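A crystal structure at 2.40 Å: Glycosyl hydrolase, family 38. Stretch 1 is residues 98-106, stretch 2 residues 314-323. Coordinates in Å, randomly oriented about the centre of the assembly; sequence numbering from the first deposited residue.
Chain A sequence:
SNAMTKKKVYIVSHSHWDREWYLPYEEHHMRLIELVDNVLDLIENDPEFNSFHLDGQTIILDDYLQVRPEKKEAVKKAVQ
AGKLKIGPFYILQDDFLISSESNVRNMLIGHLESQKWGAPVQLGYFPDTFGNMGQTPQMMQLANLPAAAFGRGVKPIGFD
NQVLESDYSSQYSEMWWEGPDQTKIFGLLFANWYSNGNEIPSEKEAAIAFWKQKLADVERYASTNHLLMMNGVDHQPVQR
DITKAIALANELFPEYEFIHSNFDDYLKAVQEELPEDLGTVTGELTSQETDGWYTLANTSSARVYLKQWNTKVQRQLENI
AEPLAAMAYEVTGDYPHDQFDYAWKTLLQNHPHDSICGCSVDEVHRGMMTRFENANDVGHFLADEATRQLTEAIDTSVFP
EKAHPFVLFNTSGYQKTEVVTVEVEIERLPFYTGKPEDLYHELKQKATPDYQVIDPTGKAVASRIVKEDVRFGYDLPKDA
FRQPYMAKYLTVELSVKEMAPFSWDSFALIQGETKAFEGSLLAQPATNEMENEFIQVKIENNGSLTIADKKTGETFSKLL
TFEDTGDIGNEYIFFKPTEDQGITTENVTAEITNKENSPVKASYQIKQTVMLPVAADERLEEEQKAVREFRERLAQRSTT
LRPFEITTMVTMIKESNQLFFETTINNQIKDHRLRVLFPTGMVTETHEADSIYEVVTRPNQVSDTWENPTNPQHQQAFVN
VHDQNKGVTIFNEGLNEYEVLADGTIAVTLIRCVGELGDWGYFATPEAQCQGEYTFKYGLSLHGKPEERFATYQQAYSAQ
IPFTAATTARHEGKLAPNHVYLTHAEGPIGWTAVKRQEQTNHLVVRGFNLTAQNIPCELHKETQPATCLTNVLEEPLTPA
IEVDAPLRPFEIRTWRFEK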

ATOM      1  N   ILE A  98      -4.044  19.874  -5.385  1.00 49.11           N
ATOM      2  CA  ILE A  98      -4.614  19.507  -4.096  1.00 48.58           C
ATOM      3  C   ILE A  98      -5.612  20.582  -3.684  1.00 52.49           C
ATOM      4  O   ILE A  98      -5.568  21.721  -4.155  1.00 50.21           O
ATOM      5  CB  ILE A  98      -3.544  19.302  -3.004  1.00 39.34           C
ATOM      6  CG1 ILE A  98      -2.915  20.634  -2.597  1.00 39.22           C
ATOM      7  CG2 ILE A  98      -2.475  18.335  -3.486  1.00 34.29           C
ATOM      8  CD1 ILE A  98      -1.958  20.509  -1.431  1.00 35.42           C
ATOM      9  N   SER A  99      -6.522  20.201  -2.792  1.00 51.40           N
ATOM     10  CA  SER A  99      -7.618  21.082  -2.415  1.00 51.25           C
ATOM     11  C   SER A  99      -7.103  22.316  -1.681  1.00 45.29           C
ATOM     12  O   SER A  99      -5.954  22.378  -1.233  1.00 51.38           O
ATOM     13  CB  SER A  99      -8.630  20.340  -1.541  1.00 56.67           C
ATOM     14  OG  SER A  99      -8.058  19.965  -0.300  1.00 54.62           O
ATOM     15  N   SER A 100      -7.984  23.312  -1.567  1.00 40.83           N
ATOM     16  CA  SER A 100      -7.639  24.542  -0.862  1.00 47.36           C
ATOM     17  C   SER A 100      -7.278  24.258   0.590  1.00 45.31           C
ATOM     18  O   SER A 100      -6.277  24.770   1.106  1.00 48.96           O
ATOM     19  CB  SER A 100      -8.803  25.531  -0.943  1.00 41.20           C
ATOM     20  OG  SER A 100      -9.084  25.882  -2.286  1.00 47.32           O
ATOM     21  N   GLU A 101      -8.084  23.437   1.266  1.00 45.54           N
ATOM     22  CA  GLU A 101      -7.804  23.105   2.658  1.00 41.33           C
ATOM     23  C   GLU A 101      -6.533  22.278   2.790  1.00 44.94           C
ATOM     24  O   GLU A 101      -5.773  22.456   3.748  1.00 50.79           O
ATOM     25  CB  GLU A 101      -8.991  22.367   3.273  1.00 42.13           C
ATOM     26  CG  GLU A 101     -10.149  23.274   3.640  1.00 50.89           C
ATOM     27  CD  GLU A 101      -9.787  24.254   4.739  1.00 50.69           C
ATOM     28  OE1 GLU A 101      -9.036  23.869   5.660  1.00 42.90           O
ATOM     29  OE2 GLU A 101     -10.249  25.413   4.678  1.00 50.61           O
ATOM     30  N   SER A 102      -6.282  21.371   1.842  1.00 47.97           N
ATOM     31  CA  SER A 102      -5.077  20.546   1.909  1.00 49.12           C
ATOM     32  C   SER A 102      -3.817  21.403   1.898  1.00 40.49           C
ATOM     33  O   SER A 102      -2.821  21.064   2.549  1.00 42.25           O
ATOM     34  CB  SER A 102      -5.055  19.550   0.752  1.00 43.94           C
ATOM     35  OG  SER A 102      -6.087  18.592   0.891  1.00 40.97           O
ATOM     36  N   ASN A 103      -3.840  22.518   1.164  1.00 39.97           N
ATOM     37  CA  ASN A 103      -2.723  23.454   1.211  1.00 45.80           C
ATOM     38  C   ASN A 103      -2.576  24.063   2.598  1.00 47.32           C
ATOM     39  O   ASN A 103      -1.455  24.279   3.073  1.00 42.12           O
ATOM     40  CB  ASN A 103      -2.911  24.548   0.162  1.00 46.55           C
ATOM     41  CG  ASN A 103      -2.639  24.054  -1.244  1.00 55.37           C
ATOM     42  OD1 ASN A 103      -1.488  23.820  -1.615  1.00 59.80           O
ATOM     43  ND2 ASN A 103      -3.692  23.903  -2.038  1.00 48.77           N
ATOM     44  N   VAL A 104      -3.697  24.348   3.262  1.00 50.06           N
ATOM     45  CA  VAL A 104      -3.648  24.926   4.601  1.00 40.81           C
ATOM     46  C   VAL A 104      -3.234  23.879   5.628  1.00 39.88           C
ATOM     47  O   VAL A 104      -2.430  24.158   6.526  1.00 42.05           O
ATOM     48  CB  VAL A 104      -5.005  25.567   4.949  1.00 48.43           C
ATOM     49  CG1 VAL A 104      -5.132  25.787   6.447  1.00 46.95           C
ATOM     50  CG2 VAL A 104      -5.176  26.884   4.199  1.00 49.10           C
ATOM     51  N   ARG A 105      -3.762  22.655   5.511  1.00 45.03           N
ATOM     52  CA  ARG A 105      -3.368  21.598   6.437  1.00 45.08           C
ATOM     53  C   ARG A 105      -1.883  21.287   6.327  1.00 45.09           C
ATOM     54  O   ARG A 105      -1.260  20.876   7.312  1.00 49.38           O
ATOM     55  CB  ARG A 105      -4.186  20.330   6.185  1.00 37.24           C
ATOM     56  CG  ARG A 105      -5.688  20.544   6.150  1.00 39.68           C
ATOM     57  CD  ARG A 105      -6.176  21.361   7.335  1.00 37.50           C
ATOM     58  NE  ARG A 105      -7.583  21.724   7.202  1.00 41.51           N
ATOM     59  CZ  ARG A 105      -8.592  20.979   7.639  1.00 46.84           C
ATOM     60  NH1 ARG A 105      -9.842  21.387   7.475  1.00 39.58           N
ATOM     61  NH2 ARG A 105      -8.351  19.823   8.243  1.00 47.43           N
ATOM     62  N   ASN A 106      -1.302  21.469   5.139  1.00 45.47           N
ATOM     63  CA  ASN A 106       0.136  21.289   4.983  1.00 36.22           C
ATOM     64  C   ASN A 106       0.906  22.299   5.823  1.00 41.10           C
ATOM     65  O   ASN A 106       1.937  21.966   6.418  1.00 44.96           O
ATOM     66  CB  ASN A 106       0.520  21.411   3.507  1.00 37.85           C
ATOM     67  CG  ASN A 106       1.971  21.059   3.251  1.00 37.34           C
ATOM     68  OD1 ASN A 106       2.523  20.154   3.876  1.00 36.53           O
ATOM     69  ND2 ASN A 106       2.601  21.778   2.328  1.00 42.69           N
ATOM     70  N   GLN A 314     -10.410  13.940   0.090  1.00 46.80           N
ATOM     71  CA  GLN A 314     -10.411  15.301   0.616  1.00 43.07           C
ATOM     72  C   GLN A 314     -11.811  15.728   1.041  1.00 48.37           C
ATOM     73  O   GLN A 314     -11.994  16.297   2.123  1.00 46.17           O
ATOM     74  CB  GLN A 314      -9.839  16.265  -0.423  1.00 43.59           C
ATOM     75  CG  GLN A 314      -8.325  16.194  -0.563  1.00 40.41           C
ATOM     76  CD  GLN A 314      -7.817  16.971  -1.760  1.00 42.21           C
ATOM     77  OE1 GLN A 314      -6.705  17.499  -1.745  1.00 40.32           O
ATOM     78  NE2 GLN A 314      -8.629  17.039  -2.808  1.00 42.17           N
ATOM     79  N   ARG A 315     -12.815  15.460   0.202  1.00 51.12           N
ATOM     80  CA  ARG A 315     -14.193  15.751   0.587  1.00 48.31           C
ATOM     81  C   ARG A 315     -14.610  14.935   1.804  1.00 35.84           C
ATOM     82  O   ARG A 315     -15.362  15.421   2.656  1.00 39.26           O
ATOM     83  CB  ARG A 315     -15.135  15.478  -0.584  1.00 52.47           C
ATOM     84  CG  ARG A 315     -14.845  16.311  -1.820  1.00 74.02           C
ATOM     85  CD  ARG A 315     -15.091  17.784  -1.564  1.00 82.53           C
ATOM     86  NE  ARG A 315     -14.169  18.629  -2.316  1.00 89.55           N
ATOM     87  CZ  ARG A 315     -13.006  19.068  -1.846  1.00 85.81           C
ATOM     88  NH1 ARG A 315     -12.227  19.831  -2.600  1.00 88.42           N
ATOM     89  NH2 ARG A 315     -12.621  18.743  -0.618  1.00 81.13           N
ATOM     90  N   GLN A 316     -14.123  13.696   1.902  1.00 35.59           N
ATOM     91  CA  GLN A 316     -14.467  12.844   3.035  1.00 36.24           C
ATOM     92  C   GLN A 316     -13.961  13.422   4.350  1.00 38.93           C
ATOM     93  O   GLN A 316     -14.615  13.270   5.388  1.00 43.85           O
ATOM     94  CB  GLN A 316     -13.903  11.438   2.819  1.00 40.13           C
ATOM     95  CG  GLN A 316     -14.175  10.465   3.951  1.00 44.75           C
ATOM     96  CD  GLN A 316     -15.643  10.115   4.074  1.00 46.10           C
ATOM     97  OE1 GLN A 316     -16.335   9.940   3.072  1.00 47.26           O
ATOM     98  NE2 GLN A 316     -16.128  10.018   5.306  1.00 47.10           N
ATOM     99  N   LEU A 317     -12.812  14.094   4.329  1.00 43.84           N
ATOM    100  CA  LEU A 317     -12.240  14.671   5.538  1.00 46.32           C
ATOM    101  C   LEU A 317     -12.732  16.094   5.787  1.00 47.34           C
ATOM    102  O   LEU A 317     -13.200  16.409   6.885  1.00 43.75           O
ATOM    103  CB  LEU A 317     -10.710  14.649   5.458  1.00 43.55           C
ATOM    104  CG  LEU A 317     -10.028  13.279   5.485  1.00 36.82           C
ATOM    105  CD1 LEU A 317      -8.523  13.416   5.298  1.00 45.07           C
ATOM    106  CD2 LEU A 317     -10.344  12.558   6.784  1.00 34.36           C
ATOM    107  N   GLU A 318     -12.638  16.961   4.776  1.00 46.02           N
ATOM    108  CA  GLU A 318     -12.948  18.374   4.980  1.00 44.75           C
ATOM    109  C   GLU A 318     -14.444  18.606   5.145  1.00 44.82           C
ATOM    110  O   GLU A 318     -14.863  19.418   5.978  1.00 48.60           O
ATOM    111  CB  GLU A 318     -12.418  19.201   3.808  1.00 39.33           C
ATOM    112  CG  GLU A 318     -10.956  18.970   3.478  1.00 48.62           C
ATOM    113  CD  GLU A 318     -10.596  19.452   2.087  1.00 50.52           C
ATOM    114  OE1 GLU A 318     -11.459  20.076   1.434  1.00 50.79           O
ATOM    115  OE2 GLU A 318      -9.456  19.201   1.644  1.00 51.30           O
ATOM    116  N   ASN A 319     -15.265  17.907   4.362  1.00 44.08           N
ATOM    117  CA  ASN A 319     -16.677  18.235   4.235  1.00 50.66           C
ATOM    118  C   ASN A 319     -17.607  17.171   4.803  1.00 48.20           C
ATOM    119  O   ASN A 319     -18.828  17.355   4.760  1.00 43.70           O
ATOM    120  CB  ASN A 319     -17.014  18.485   2.762  1.00 50.81           C
ATOM    121  CG  ASN A 319     -16.057  19.464   2.108  1.00 54.89           C
ATOM    122  OD1 ASN A 319     -15.245  19.087   1.265  1.00 59.98           O
ATOM    123  ND2 ASN A 319     -16.145  20.730   2.500  1.00 52.13           N
ATOM    124  N   ILE A 320     -17.074  16.072   5.335  1.00 48.18           N
ATOM    125  CA  ILE A 320     -17.912  15.031   5.924  1.00 41.69           C
ATOM    126  C   ILE A 320     -17.477  14.772   7.360  1.00 47.03           C
ATOM    127  O   ILE A 320     -18.200  15.097   8.309  1.00 46.77           O
ATOM    128  CB  ILE A 320     -17.861  13.731   5.101  1.00 40.60           C
ATOM    129  CG1 ILE A 320     -18.164  14.004   3.626  1.00 44.68           C
ATOM    130  CG2 ILE A 320     -18.848  12.719   5.661  1.00 40.27           C
ATOM    131  CD1 ILE A 320     -19.560  14.512   3.373  1.00 51.08           C
ATOM    132  N   ALA A 321     -16.286  14.189   7.525  1.00 43.26           N
ATOM    133  CA  ALA A 321     -15.854  13.714   8.838  1.00 39.78           C
ATOM    134  C   ALA A 321     -15.688  14.863   9.825  1.00 38.42           C
ATOM    135  O   ALA A 321     -16.225  14.822  10.938  1.00 49.04           O
ATOM    136  CB  ALA A 321     -14.551  12.925   8.704  1.00 38.01           C
ATOM    137  N   GLU A 322     -14.939  15.897   9.438  1.00 38.21           N
ATOM    138  CA  GLU A 322     -14.687  17.006  10.357  1.00 40.98           C
ATOM    139  C   GLU A 322     -15.952  17.765  10.741  1.00 41.08           C
ATOM    140  O   GLU A 322     -16.138  18.030  11.942  1.00 46.38           O
ATOM    141  CB  GLU A 322     -13.628  17.941   9.760  1.00 37.60           C
ATOM    142  CG  GLU A 322     -12.217  17.377   9.786  1.00 41.91           C
ATOM    143  CD  GLU A 322     -11.181  18.375   9.310  1.00 56.64           C
ATOM    144  OE1 GLU A 322     -11.575  19.442   8.796  1.00 60.62           O
ATOM    145  OE2 GLU A 322      -9.973  18.093   9.455  1.00 54.67           O
ATOM    146  N   PRO A 323     -16.843  18.154   9.816  1.00 40.56           N
ATOM    147  CA  PRO A 323     -18.072  18.838  10.261  1.00 40.64           C
ATOM    148  C   PRO A 323     -18.947  17.979  11.158  1.00 46.39           C
ATOM    149  O   PRO A 323     -19.520  18.487  12.131  1.00 51.94           O
ATOM    150  CB  PRO A 323     -18.776  19.185   8.940  1.00 40.97           C
ATOM    151  CG  PRO A 323     -17.686  19.213   7.926  1.00 45.64           C
ATOM    152  CD  PRO A 323     -16.743  18.131   8.345  1.00 38.65           C
TER
HETATM  153  O   HOH W   1     -10.871  22.428   0.162  1.00 46.15           O

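Two helices meet here at 81°, their axes no closer than 10.8 Å, and the contact buries a modest 316 Å² counted over both sides. At that spacing the gap is bridged by polar side chains, and the contact reads as an exercise in pairing donors with acceptors in a largely buried setting.

The centre is Ser99, the N-cap of the first helix. Its OG accepts from Ser102 N at 3.1 Å, closing the first turn, and donates to Glu318 OE2 at 2.5 Å, a short bond that suits a carboxylate. A small hydroxyl fits this role because it can accept from its own helix and give its proton to the other. The p rotamer of Ser99 puts OG where both bonds can be made. Its backbone is used as well: Ser99 N, which lies ahead of the helix and has no partner within it, donates to Gln314 OE1 at 2.9 Å, nearly straight at 167°.

Gln314 OE1 thus serves as a shared acceptor, for it also takes a bond from Ser102 OG at 2.9 Å. With chi1 m and chi2 t, the Gln314 side chain extends far enough to set its amide oxygen beside the start of the first helix. The arrangement gives the amide oxygen one donor from backbone and one from side chain; Gln314 NE2, by contrast, makes no hydrogen bond to the first stretch. Ser102, in the first turn of the helix, points its CB toward the second stretch, which brings its hydroxyl to the Gln314 amide oxygen.

Glu318 divides its two oxygens. While OE2 takes the Ser99 hydroxyl, OE1 accepts from Arg315 NH2 at 2.7 Å, in a salt bridge whose hydrogen bond is weak in angle. Water 1 also donates to Glu318 OE1 at 2.7 Å and accepts from Glu101 N at 3.2 Å, so the carboxylate reaches a first-turn backbone NH through one solvent molecule. Arg315 starts with its CB pointing away, yet its long chain curls back, and Ser99 CB lies 3.8 Å from Arg315 NH1, at the edge of the guanidinium. Packing is otherwise sparse; Glu101 CB rests 3.5 Å from Glu318 CD.

A turn farther along each helix, Arg105 and Glu322 form the second anchor. The guanidinium meets the carboxylate in a two-pronged salt bridge, NH1 to Glu322 OE1 at 2.9 Å and NH2 to Glu322 OE2 at 2.7 Å, both at 160°. Glu101, four residues before Arg105, helps hold the arginine: its OE1 accepts from Arg105 NE at 3.0 Å and from Arg105 NH1 at 3.2 Å. Arginine suits this buried place because its planar group can offer several NH donors at once, here to two carboxylates. The end of Glu101 leads away from the second stretch, and its oxygens also bond elsewhere in the structure.

The rule to take from this contact is that the acceptors at its centre each receive donors: the cap serine works in both directions, the glutamine oxygen is shared, and the arginine is held between two acids.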